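Local coordinates for hydroxyindole o-methyltransferase (Homo sapiens, PDB 4A6D), which catalyses the last step of melatonin synthesis, transferring the methyl group of S-adenosylmethionine to the hydroxyl of N-acetylserotonin, at residues L242-H255 with I269-E283. Residues are numbered along the deposited sequence; the frame is centred on the assembly and turned at random.
Sequences LPEADLYILARVLH and IYHTCKPGGGILVIE. With ZN (zinc ion), chain B; SAM (S-adenosylmethionine), chain D.
Six backbone hydrogen bonds, the outer two made by Asp246 and Arg252 flanking the strand, join strand 247-251 to strand 278-283 in parallel, from Gly278 N to Asp246 O (2.8 Å) at one end to Arg252 N on Ile282 O (3.0 Å) at the other. On the face carrying Tyr248 and Leu250, Ile269 packs against both side chains: its CG2 lies 3.8 Å from Tyr248 CB, while its CD1 meets Leu250 CD1 tip to tip. Cys273 SG approaches the Tyr248 ring at its edge, 3.7 Å from CD2. With CG anti to its carbonyl carbon (chi1 -68°), Tyr248 reaches Thr272, its OH 3.3 Å from Thr272 CG2, and the hydroxyl donates to Pro243 O. The two strands and helix 259-272 form a beta-alpha-beta unit of the Rossmann-like methyltransferase domain, with strand 182-186 on the other side of strand 247-251. On the opposite face, Leu247 CD1 packs over Gly278 and Leu280 CB. Charged groups mark both ends. Lys274 NZ forms a salt bridge with Asp246, donating to OD1 on its anti lone pair, beside waters held by Ala245 O. At the cofactor end, buried Glu283 folds back at chi2 (-76°); its OE2 accepts His255 N (2.8 Å) from above the carboxylate plane, and OE1 sits over one face of the imidazole of His255, the probable catalytic base, whose ND1 is bonded to Glu311. Ala251 O accepts the S-adenosylmethionine amine (N, 2.8 Å), and Arg252 NH1 donates to its carboxylate.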
ATOM      1  N   LEU A 242     -14.156   1.328 -38.799  1.00 65.29           N
ATOM      2  CA  LEU A 242     -12.759   1.422 -38.362  1.00 64.27           C
ATOM      3  C   LEU A 242     -11.928   1.958 -39.512  1.00 68.03           C
ATOM      4  O   LEU A 242     -12.279   1.716 -40.679  1.00 66.71           O
ATOM      5  CB  LEU A 242     -12.184   0.072 -37.879  1.00 62.37           C
ATOM      6  CG  LEU A 242     -12.964  -0.758 -36.839  1.00 65.05           C
ATOM      7  CD1 LEU A 242     -12.292  -2.112 -36.631  1.00 63.59           C
ATOM      8  CD2 LEU A 242     -13.110  -0.039 -35.548  1.00 62.45           C
ATOM      9  N   PRO A 243     -10.844   2.718 -39.216  1.00 65.78           N
ATOM     10  CA  PRO A 243      -9.937   3.172 -40.310  1.00 65.99           C
ATOM     11  C   PRO A 243      -9.390   1.950 -41.062  1.00 67.35           C
ATOM     12  O   PRO A 243      -9.232   0.907 -40.430  1.00 63.22           O
ATOM     13  CB  PRO A 243      -8.803   3.885 -39.549  1.00 68.11           C
ATOM     14  CG  PRO A 243      -9.401   4.219 -38.190  1.00 71.53           C
ATOM     15  CD  PRO A 243     -10.309   3.080 -37.888  1.00 65.20           C
ATOM     16  N   GLU A 244      -9.151   2.036 -42.393  1.00 67.83           N
ATOM     17  CA  GLU A 244      -8.593   0.897 -43.151  1.00 67.99           C
ATOM     18  C   GLU A 244      -7.175   0.716 -42.708  1.00 72.16           C
ATOM     19  O   GLU A 244      -6.467   1.710 -42.493  1.00 74.62           O
ATOM     20  CB  GLU A 244      -8.652   1.096 -44.670  1.00 70.83           C
ATOM     21  CG  GLU A 244      -9.944   0.572 -45.281  1.00 90.05           C
ATOM     22  CD  GLU A 244     -10.696   1.580 -46.138  1.00134.04           C
ATOM     23  OE1 GLU A 244     -11.270   2.542 -45.571  1.00129.98           O
ATOM     24  OE2 GLU A 244     -10.708   1.408 -47.380  1.00142.47           O
ATOM     25  N   ALA A 245      -6.786  -0.539 -42.463  1.00 64.70           N
ATOM     26  CA  ALA A 245      -5.458  -0.866 -41.940  1.00 63.17           C
ATOM     27  C   ALA A 245      -5.121  -2.319 -42.235  1.00 65.01           C
ATOM     28  O   ALA A 245      -6.024  -3.147 -42.420  1.00 62.25           O
ATOM     29  CB  ALA A 245      -5.407  -0.624 -40.430  1.00 63.07           C
ATOM     30  N   ASP A 246      -3.811  -2.614 -42.295  1.00 61.39           N
ATOM     31  CA  ASP A 246      -3.281  -3.948 -42.544  1.00 60.96           C
ATOM     32  C   ASP A 246      -3.115  -4.598 -41.195  1.00 66.87           C
ATOM     33  O   ASP A 246      -3.243  -5.816 -41.084  1.00 67.54           O
ATOM     34  CB  ASP A 246      -1.919  -3.864 -43.277  1.00 63.19           C
ATOM     35  CG  ASP A 246      -1.991  -3.131 -44.603  1.00 67.96           C
ATOM     36  OD1 ASP A 246      -2.801  -3.530 -45.452  1.00 65.60           O
ATOM     37  OD2 ASP A 246      -1.238  -2.156 -44.786  1.00 75.35           O
ATOM     38  N   LEU A 247      -2.843  -3.766 -40.164  1.00 62.49           N
ATOM     39  CA  LEU A 247      -2.664  -4.180 -38.765  1.00 59.85           C
ATOM     40  C   LEU A 247      -3.481  -3.325 -37.810  1.00 60.31           C
ATOM     41  O   LEU A 247      -3.393  -2.088 -37.834  1.00 58.63           O
ATOM     42  CB  LEU A 247      -1.174  -4.150 -38.379  1.00 60.41           C
ATOM     43  CG  LEU A 247      -0.793  -4.544 -36.955  1.00 63.55           C
ATOM     44  CD1 LEU A 247      -0.895  -6.034 -36.741  1.00 62.88           C
ATOM     45  CD2 LEU A 247       0.596  -4.059 -36.619  1.00 64.68           C
ATOM     46  N   TYR A 248      -4.261  -3.992 -36.952  1.00 57.00           N
ATOM     47  CA  TYR A 248      -4.988  -3.335 -35.859  1.00 56.60           C
ATOM     48  C   TYR A 248      -4.264  -3.665 -34.548  1.00 62.22           C
ATOM     49  O   TYR A 248      -3.979  -4.837 -34.294  1.00 61.82           O
ATOM     50  CB  TYR A 248      -6.471  -3.750 -35.839  1.00 56.85           C
ATOM     51  CG  TYR A 248      -7.219  -3.201 -37.044  1.00 57.64           C
ATOM     52  CD1 TYR A 248      -7.773  -1.922 -37.022  1.00 58.46           C
ATOM     53  CD2 TYR A 248      -7.280  -3.918 -38.239  1.00 57.72           C
ATOM     54  CE1 TYR A 248      -8.385  -1.380 -38.145  1.00 58.23           C
ATOM     55  CE2 TYR A 248      -7.904  -3.386 -39.373  1.00 57.82           C
ATOM     56  CZ  TYR A 248      -8.447  -2.116 -39.318  1.00 62.55           C
ATOM     57  OH  TYR A 248      -9.115  -1.600 -40.394  1.00 68.35           O
ATOM     58  N   ILE A 249      -3.885  -2.637 -33.765  1.00 60.51           N
ATOM     59  CA  ILE A 249      -3.169  -2.803 -32.488  1.00 59.64           C
ATOM     60  C   ILE A 249      -4.130  -2.596 -31.328  1.00 63.94           C
ATOM     61  O   ILE A 249      -4.809  -1.575 -31.286  1.00 65.86           O
ATOM     62  CB  ILE A 249      -1.930  -1.865 -32.370  1.00 62.97           C
ATOM     63  CG1 ILE A 249      -1.013  -1.958 -33.628  1.00 63.57           C
ATOM     64  CG2 ILE A 249      -1.165  -2.090 -31.041  1.00 62.12           C
ATOM     65  CD1 ILE A 249       0.200  -0.940 -33.689  1.00 67.64           C
ATOM     66  N   LEU A 250      -4.203  -3.553 -30.398  1.00 58.76           N
ATOM     67  CA  LEU A 250      -5.050  -3.408 -29.204  1.00 57.95           C
ATOM     68  C   LEU A 250      -4.156  -3.494 -27.957  1.00 60.90           C
ATOM     69  O   LEU A 250      -3.844  -4.602 -27.494  1.00 60.01           O
ATOM     70  CB  LEU A 250      -6.186  -4.455 -29.133  1.00 57.33           C
ATOM     71  CG  LEU A 250      -7.404  -4.316 -30.044  1.00 62.12           C
ATOM     72  CD1 LEU A 250      -8.285  -5.537 -29.911  1.00 62.24           C
ATOM     73  CD2 LEU A 250      -8.244  -3.115 -29.678  1.00 65.19           C
ATOM     74  N   ALA A 251      -3.638  -2.331 -27.496  1.00 58.86           N
ATOM     75  CA  ALA A 251      -2.747  -2.270 -26.310  1.00 59.12           C
ATOM     76  C   ALA A 251      -3.586  -1.823 -25.123  1.00 66.13           C
ATOM     77  O   ALA A 251      -4.176  -0.736 -25.149  1.00 65.47           O
ATOM     78  CB  ALA A 251      -1.586  -1.311 -26.542  1.00 60.00           C
ATOM     79  N   ARG A 252      -3.709  -2.713 -24.118  1.00 64.21           N
ATOM     80  CA  ARG A 252      -4.484  -2.498 -22.894  1.00 63.05           C
ATOM     81  C   ARG A 252      -5.940  -2.122 -23.175  1.00 66.57           C
ATOM     82  O   ARG A 252      -6.517  -1.260 -22.511  1.00 65.99           O
ATOM     83  CB  ARG A 252      -3.797  -1.495 -21.953  1.00 64.44           C
ATOM     84  CG  ARG A 252      -2.494  -2.001 -21.329  1.00 68.87           C
ATOM     85  CD  ARG A 252      -1.500  -0.884 -21.403  1.00 64.72           C
ATOM     86  NE  ARG A 252      -1.154  -0.357 -20.095  1.00 76.66           N
ATOM     87  CZ  ARG A 252      -0.635   0.848 -19.876  1.00 96.22           C
ATOM     88  NH1 ARG A 252      -0.474   1.702 -20.876  1.00 69.62           N
ATOM     89  NH2 ARG A 252      -0.301   1.217 -18.645  1.00100.60           N
ATOM     90  N   VAL A 253      -6.532  -2.768 -24.168  1.00 61.90           N
ATOM     91  CA  VAL A 253      -7.926  -2.515 -24.469  1.00 60.50           C
ATOM     92  C   VAL A 253      -8.697  -3.726 -23.969  1.00 63.90           C
ATOM     93  O   VAL A 253      -9.576  -3.566 -23.160  1.00 65.01           O
ATOM     94  CB  VAL A 253      -8.156  -2.216 -25.988  1.00 63.18           C
ATOM     95  CG1 VAL A 253      -9.638  -2.245 -26.336  1.00 61.87           C
ATOM     96  CG2 VAL A 253      -7.522  -0.888 -26.387  1.00 63.15           C
ATOM     97  N   LEU A 254      -8.334  -4.935 -24.413  1.00 61.45           N
ATOM     98  CA  LEU A 254      -9.029  -6.181 -24.060  1.00 61.17           C
ATOM     99  C   LEU A 254      -9.161  -6.438 -22.545  1.00 65.19           C
ATOM    100  O   LEU A 254     -10.200  -6.900 -22.071  1.00 65.25           O
ATOM    101  CB  LEU A 254      -8.386  -7.390 -24.807  1.00 60.25           C
ATOM    102  CG  LEU A 254      -8.543  -7.426 -26.340  1.00 62.77           C
ATOM    103  CD1 LEU A 254      -7.965  -8.711 -26.926  1.00 62.13           C
ATOM    104  CD2 LEU A 254     -10.016  -7.273 -26.775  1.00 64.55           C
ATOM    105  N   HIS A 255      -8.143  -6.090 -21.783  1.00 61.55           N
ATOM    106  CA  HIS A 255      -8.193  -6.298 -20.332  1.00 61.71           C
ATOM    107  C   HIS A 255      -9.275  -5.465 -19.601  1.00 66.84           C
ATOM    108  O   HIS A 255      -9.620  -5.808 -18.470  1.00 67.20           O
ATOM    109  CB  HIS A 255      -6.787  -6.181 -19.696  1.00 61.51           C
ATOM    110  CG  HIS A 255      -6.299  -4.775 -19.519  1.00 65.52           C
ATOM    111  ND1 HIS A 255      -5.303  -4.469 -18.606  1.00 68.61           N
ATOM    112  CD2 HIS A 255      -6.692  -3.630 -20.124  1.00 67.56           C
ATOM    113  CE1 HIS A 255      -5.144  -3.154 -18.675  1.00 67.74           C
ATOM    114  NE2 HIS A 255      -5.939  -2.616 -19.593  1.00 67.80           N
ATOM    115  N   ILE A 269     -13.277  -6.143 -35.986  1.00 59.83           N
ATOM    116  CA  ILE A 269     -11.905  -6.029 -36.505  1.00 59.15           C
ATOM    117  C   ILE A 269     -11.681  -7.109 -37.537  1.00 63.33           C
ATOM    118  O   ILE A 269     -11.189  -6.807 -38.618  1.00 64.96           O
ATOM    119  CB  ILE A 269     -10.853  -6.128 -35.369  1.00 60.93           C
ATOM    120  CG1 ILE A 269     -11.034  -4.983 -34.331  1.00 59.64           C
ATOM    121  CG2 ILE A 269      -9.416  -6.202 -35.945  1.00 60.13           C
ATOM    122  CD1 ILE A 269     -10.079  -5.154 -33.081  1.00 56.96           C
ATOM    123  N   TYR A 270     -12.039  -8.361 -37.218  1.00 59.57           N
ATOM    124  CA  TYR A 270     -11.882  -9.465 -38.160  1.00 60.13           C
ATOM    125  C   TYR A 270     -12.556  -9.167 -39.527  1.00 65.33           C
ATOM    126  O   TYR A 270     -11.895  -9.260 -40.559  1.00 65.88           O
ATOM    127  CB  TYR A 270     -12.390 -10.784 -37.569  1.00 60.82           C
ATOM    128  CG  TYR A 270     -12.182 -11.942 -38.528  1.00 62.12           C
ATOM    129  CD1 TYR A 270     -10.962 -12.599 -38.597  1.00 63.22           C
ATOM    130  CD2 TYR A 270     -13.211 -12.376 -39.362  1.00 63.52           C
ATOM    131  CE1 TYR A 270     -10.751 -13.625 -39.507  1.00 67.47           C
ATOM    132  CE2 TYR A 270     -13.016 -13.418 -40.269  1.00 64.95           C
ATOM    133  CZ  TYR A 270     -11.784 -14.035 -40.342  1.00 73.42           C
ATOM    134  OH  TYR A 270     -11.616 -15.113 -41.166  1.00 71.51           O
ATOM    135  N   HIS A 271     -13.851  -8.807 -39.507  1.00 61.25           N
ATOM    136  CA  HIS A 271     -14.639  -8.484 -40.683  1.00 62.31           C
ATOM    137  C   HIS A 271     -14.179  -7.230 -41.407  1.00 65.23           C
ATOM    138  O   HIS A 271     -14.460  -7.096 -42.583  1.00 65.25           O
ATOM    139  CB  HIS A 271     -16.140  -8.498 -40.373  1.00 64.31           C
ATOM    140  CG  HIS A 271     -16.630  -9.873 -40.037  1.00 68.94           C
ATOM    141  ND1 HIS A 271     -16.710 -10.876 -41.008  1.00 71.21           N
ATOM    142  CD2 HIS A 271     -16.977 -10.400 -38.841  1.00 71.45           C
ATOM    143  CE1 HIS A 271     -17.149 -11.954 -40.377  1.00 71.23           C
ATOM    144  NE2 HIS A 271     -17.323 -11.722 -39.073  1.00 72.05           N
ATOM    145  N   THR A 272     -13.381  -6.377 -40.742  1.00 61.52           N
ATOM    146  CA  THR A 272     -12.762  -5.199 -41.341  1.00 61.36           C
ATOM    147  C   THR A 272     -11.406  -5.607 -42.015  1.00 65.58           C
ATOM    148  O   THR A 272     -11.020  -4.981 -42.995  1.00 66.65           O
ATOM    149  CB  THR A 272     -12.633  -4.069 -40.306  1.00 62.64           C
ATOM    150  OG1 THR A 272     -13.922  -3.829 -39.725  1.00 60.15           O
ATOM    151  CG2 THR A 272     -12.142  -2.770 -40.916  1.00 61.14           C
ATOM    152  N   CYS A 273     -10.707  -6.638 -41.486  1.00 60.42           N
ATOM    153  CA  CYS A 273      -9.434  -7.108 -42.026  1.00 61.59           C
ATOM    154  C   CYS A 273      -9.591  -7.747 -43.404  1.00 65.09           C
ATOM    155  O   CYS A 273     -10.653  -8.250 -43.764  1.00 63.05           O
ATOM    156  CB  CYS A 273      -8.706  -8.058 -41.063  1.00 62.38           C
ATOM    157  SG  CYS A 273      -7.863  -7.235 -39.679  1.00 66.59           S
ATOM    158  N   LYS A 274      -8.483  -7.794 -44.129  1.00 63.13           N
ATOM    159  CA  LYS A 274      -8.398  -8.412 -45.433  1.00 63.71           C
ATOM    160  C   LYS A 274      -7.394  -9.558 -45.291  1.00 66.92           C
ATOM    161  O   LYS A 274      -6.699  -9.584 -44.280  1.00 66.18           O
ATOM    162  CB  LYS A 274      -7.988  -7.367 -46.508  1.00 66.83           C
ATOM    163  CG  LYS A 274      -6.574  -6.837 -46.310  1.00 86.69           C
ATOM    164  CD  LYS A 274      -5.993  -6.087 -47.516  1.00 93.11           C
ATOM    165  CE  LYS A 274      -5.000  -5.039 -47.061  1.00 94.61           C
ATOM    166  NZ  LYS A 274      -4.919  -4.876 -45.557  1.00 77.43           N
ATOM    167  N   PRO A 275      -7.312 -10.514 -46.257  1.00 62.80           N
ATOM    168  CA  PRO A 275      -6.325 -11.604 -46.154  1.00 63.09           C
ATOM    169  C   PRO A 275      -4.926 -11.071 -45.904  1.00 68.37           C
ATOM    170  O   PRO A 275      -4.533 -10.081 -46.532  1.00 69.17           O
ATOM    171  CB  PRO A 275      -6.403 -12.265 -47.537  1.00 64.86           C
ATOM    172  CG  PRO A 275      -7.744 -12.017 -47.972  1.00 67.78           C
ATOM    173  CD  PRO A 275      -8.108 -10.647 -47.489  1.00 62.84           C
ATOM    174  N   GLY A 276      -4.230 -11.685 -44.946  1.00 64.67           N
ATOM    175  CA  GLY A 276      -2.881 -11.300 -44.531  1.00 64.95           C
ATOM    176  C   GLY A 276      -2.868 -10.234 -43.449  1.00 69.40           C
ATOM    177  O   GLY A 276      -1.816  -9.951 -42.858  1.00 69.47           O
ATOM    178  N   GLY A 277      -4.051  -9.663 -43.183  1.00 63.34           N
ATOM    179  CA  GLY A 277      -4.255  -8.665 -42.142  1.00 62.63           C
ATOM    180  C   GLY A 277      -3.896  -9.210 -40.768  1.00 67.29           C
ATOM    181  O   GLY A 277      -3.981 -10.422 -40.533  1.00 66.81           O
ATOM    182  N   GLY A 278      -3.475  -8.322 -39.875  1.00 63.37           N
ATOM    183  CA  GLY A 278      -3.076  -8.724 -38.539  1.00 63.01           C
ATOM    184  C   GLY A 278      -3.739  -7.971 -37.406  1.00 64.92           C
ATOM    185  O   GLY A 278      -4.218  -6.843 -37.563  1.00 61.86           O
ATOM    186  N   ILE A 279      -3.710  -8.597 -36.235  1.00 61.66           N
ATOM    187  CA  ILE A 279      -4.174  -8.024 -34.982  1.00 59.14           C
ATOM    188  C   ILE A 279      -3.047  -8.204 -33.967  1.00 63.43           C
ATOM    189  O   ILE A 279      -2.586  -9.323 -33.757  1.00 64.12           O
ATOM    190  CB  ILE A 279      -5.555  -8.539 -34.509  1.00 60.04           C
ATOM    191  CG1 ILE A 279      -5.993  -7.788 -33.223  1.00 58.32           C
ATOM    192  CG2 ILE A 279      -5.580 -10.083 -34.362  1.00 60.58           C
ATOM    193  CD1 ILE A 279      -7.318  -7.889 -32.893  1.00 54.76           C
ATOM    194  N   LEU A 280      -2.544  -7.082 -33.429  1.00 59.68           N
ATOM    195  CA  LEU A 280      -1.471  -7.071 -32.457  1.00 59.17           C
ATOM    196  C   LEU A 280      -2.067  -6.705 -31.126  1.00 62.76           C
ATOM    197  O   LEU A 280      -2.510  -5.572 -30.946  1.00 62.74           O
ATOM    198  CB  LEU A 280      -0.334  -6.103 -32.841  1.00 60.18           C
ATOM    199  CG  LEU A 280       0.873  -6.075 -31.850  1.00 65.49           C
ATOM    200  CD1 LEU A 280       1.622  -7.400 -31.839  1.00 66.39           C
ATOM    201  CD2 LEU A 280       1.821  -4.958 -32.167  1.00 66.67           C
ATOM    202  N   VAL A 281      -2.135  -7.685 -30.221  1.00 58.74           N
ATOM    203  CA  VAL A 281      -2.692  -7.556 -28.877  1.00 58.21           C
ATOM    204  C   VAL A 281      -1.528  -7.388 -27.918  1.00 65.67           C
ATOM    205  O   VAL A 281      -0.607  -8.210 -27.927  1.00 67.13           O
ATOM    206  CB  VAL A 281      -3.627  -8.739 -28.502  1.00 60.00           C
ATOM    207  CG1 VAL A 281      -4.028  -8.685 -27.017  1.00 58.14           C
ATOM    208  CG2 VAL A 281      -4.863  -8.777 -29.423  1.00 58.32           C
ATOM    209  N   ILE A 282      -1.524  -6.273 -27.169  1.00 61.19           N
ATOM    210  CA  ILE A 282      -0.445  -5.974 -26.227  1.00 60.62           C
ATOM    211  C   ILE A 282      -1.030  -5.929 -24.839  1.00 63.24           C
ATOM    212  O   ILE A 282      -1.778  -5.017 -24.517  1.00 60.19           O
ATOM    213  CB  ILE A 282       0.363  -4.697 -26.577  1.00 63.25           C
ATOM    214  CG1 ILE A 282       1.065  -4.872 -27.934  1.00 61.85           C
ATOM    215  CG2 ILE A 282       1.385  -4.370 -25.429  1.00 64.70           C
ATOM    216  CD1 ILE A 282       1.486  -3.636 -28.563  1.00 62.91           C
ATOM    217  N   GLU A 283      -0.722  -6.963 -24.046  1.00 63.67           N
ATOM    218  CA  GLU A 283      -1.222  -7.141 -22.691  1.00 64.22           C
ATOM    219  C   GLU A 283      -0.164  -7.868 -21.835  1.00 68.82           C
ATOM    220  O   GLU A 283       0.771  -8.459 -22.377  1.00 68.81           O
ATOM    221  CB  GLU A 283      -2.555  -7.948 -22.691  1.00 64.94           C
ATOM    222  CG  GLU A 283      -3.756  -7.336 -23.414  1.00 69.06           C
ATOM    223  CD  GLU A 283      -4.487  -6.201 -22.729  1.00 77.45           C
ATOM    224  OE1 GLU A 283      -3.865  -5.522 -21.885  1.00 69.52           O
ATOM    225  OE2 GLU A 283      -5.652  -5.931 -23.100  1.00 70.08           O
TER
HETATM  226 ZN    ZN B1348     -17.629 -13.270 -37.646  1.00 97.85          ZN
HETATM  227  N   SAM D1350      -3.682   1.924 -25.834  1.00 73.56           N
HETATM  228  CA  SAM D1350      -3.318   2.907 -24.790  1.00 76.92           C
HETATM  229  C   SAM D1350      -2.155   2.535 -23.847  1.00 78.77           C
HETATM  230  O   SAM D1350      -1.942   1.357 -23.644  1.00 76.97           O
HETATM  231  OXT SAM D1350      -1.411   3.392 -23.270  1.00 79.06           O
HETATM  232  CB  SAM D1350      -4.590   3.248 -24.055  1.00 76.77           C
HETATM  233  CG  SAM D1350      -5.128   2.102 -23.191  1.00 75.90           C
HETATM  234  SD  SAM D1350      -6.591   2.720 -22.283  1.00 77.34           S
HETATM  235  CE  SAM D1350      -6.738   1.498 -21.045  1.00 78.99           C
HETATM  236  C5' SAM D1350      -7.997   2.127 -23.281  1.00 75.87           C
HETATM  237  C4' SAM D1350      -8.185   3.176 -24.387  1.00 75.67           C
HETATM  238  O4' SAM D1350      -9.346   2.765 -25.086  1.00 75.37           O
HETATM  239  C3' SAM D1350      -8.468   4.619 -23.816  1.00 77.71           C
HETATM  240  O3' SAM D1350      -7.617   5.599 -24.433  1.00 80.44           O
HETATM  241  C2' SAM D1350      -9.993   4.800 -24.110  1.00 77.56           C
HETATM  242  O2' SAM D1350     -10.475   6.125 -24.331  1.00 77.97           O
HETATM  243  C1' SAM D1350     -10.146   3.939 -25.377  1.00 76.19           C
HETATM  244  N9  SAM D1350     -11.543   3.524 -25.620  1.00 76.10           N
HETATM  245  C8  SAM D1350     -12.427   2.997 -24.681  1.00 75.99           C
HETATM  246  N7  SAM D1350     -13.568   2.733 -25.244  1.00 76.58           N
HETATM  247  C5  SAM D1350     -13.525   3.128 -26.577  1.00 76.67           C
HETATM  248  C6  SAM D1350     -14.420   3.130 -27.663  1.00 76.40           C
HETATM  249  N6  SAM D1350     -15.650   2.585 -27.498  1.00 76.57           N
HETATM  250  N1  SAM D1350     -13.994   3.582 -28.897  1.00 76.44           N
HETATM  251  C2  SAM D1350     -12.779   4.122 -29.064  1.00 76.17           C
HETATM  252  N3  SAM D1350     -11.911   4.145 -28.042  1.00 76.08           N
HETATM  253  C4  SAM D1350     -12.204   3.623 -26.834  1.00 76.49           C
HETATM  254  O   HOH W   1      -6.419  -6.087 -43.020  1.00 71.82           O
HETATM  255  O   HOH W   2      -6.412  -2.404 -45.603  1.00 78.98           O
HETATM  256  O   HOH W   3      -8.433  -3.193 -43.720  1.00 86.04           O
HETATM  257  O   HOH W   4     -18.780 -14.296 -39.225  1.00 97.85           O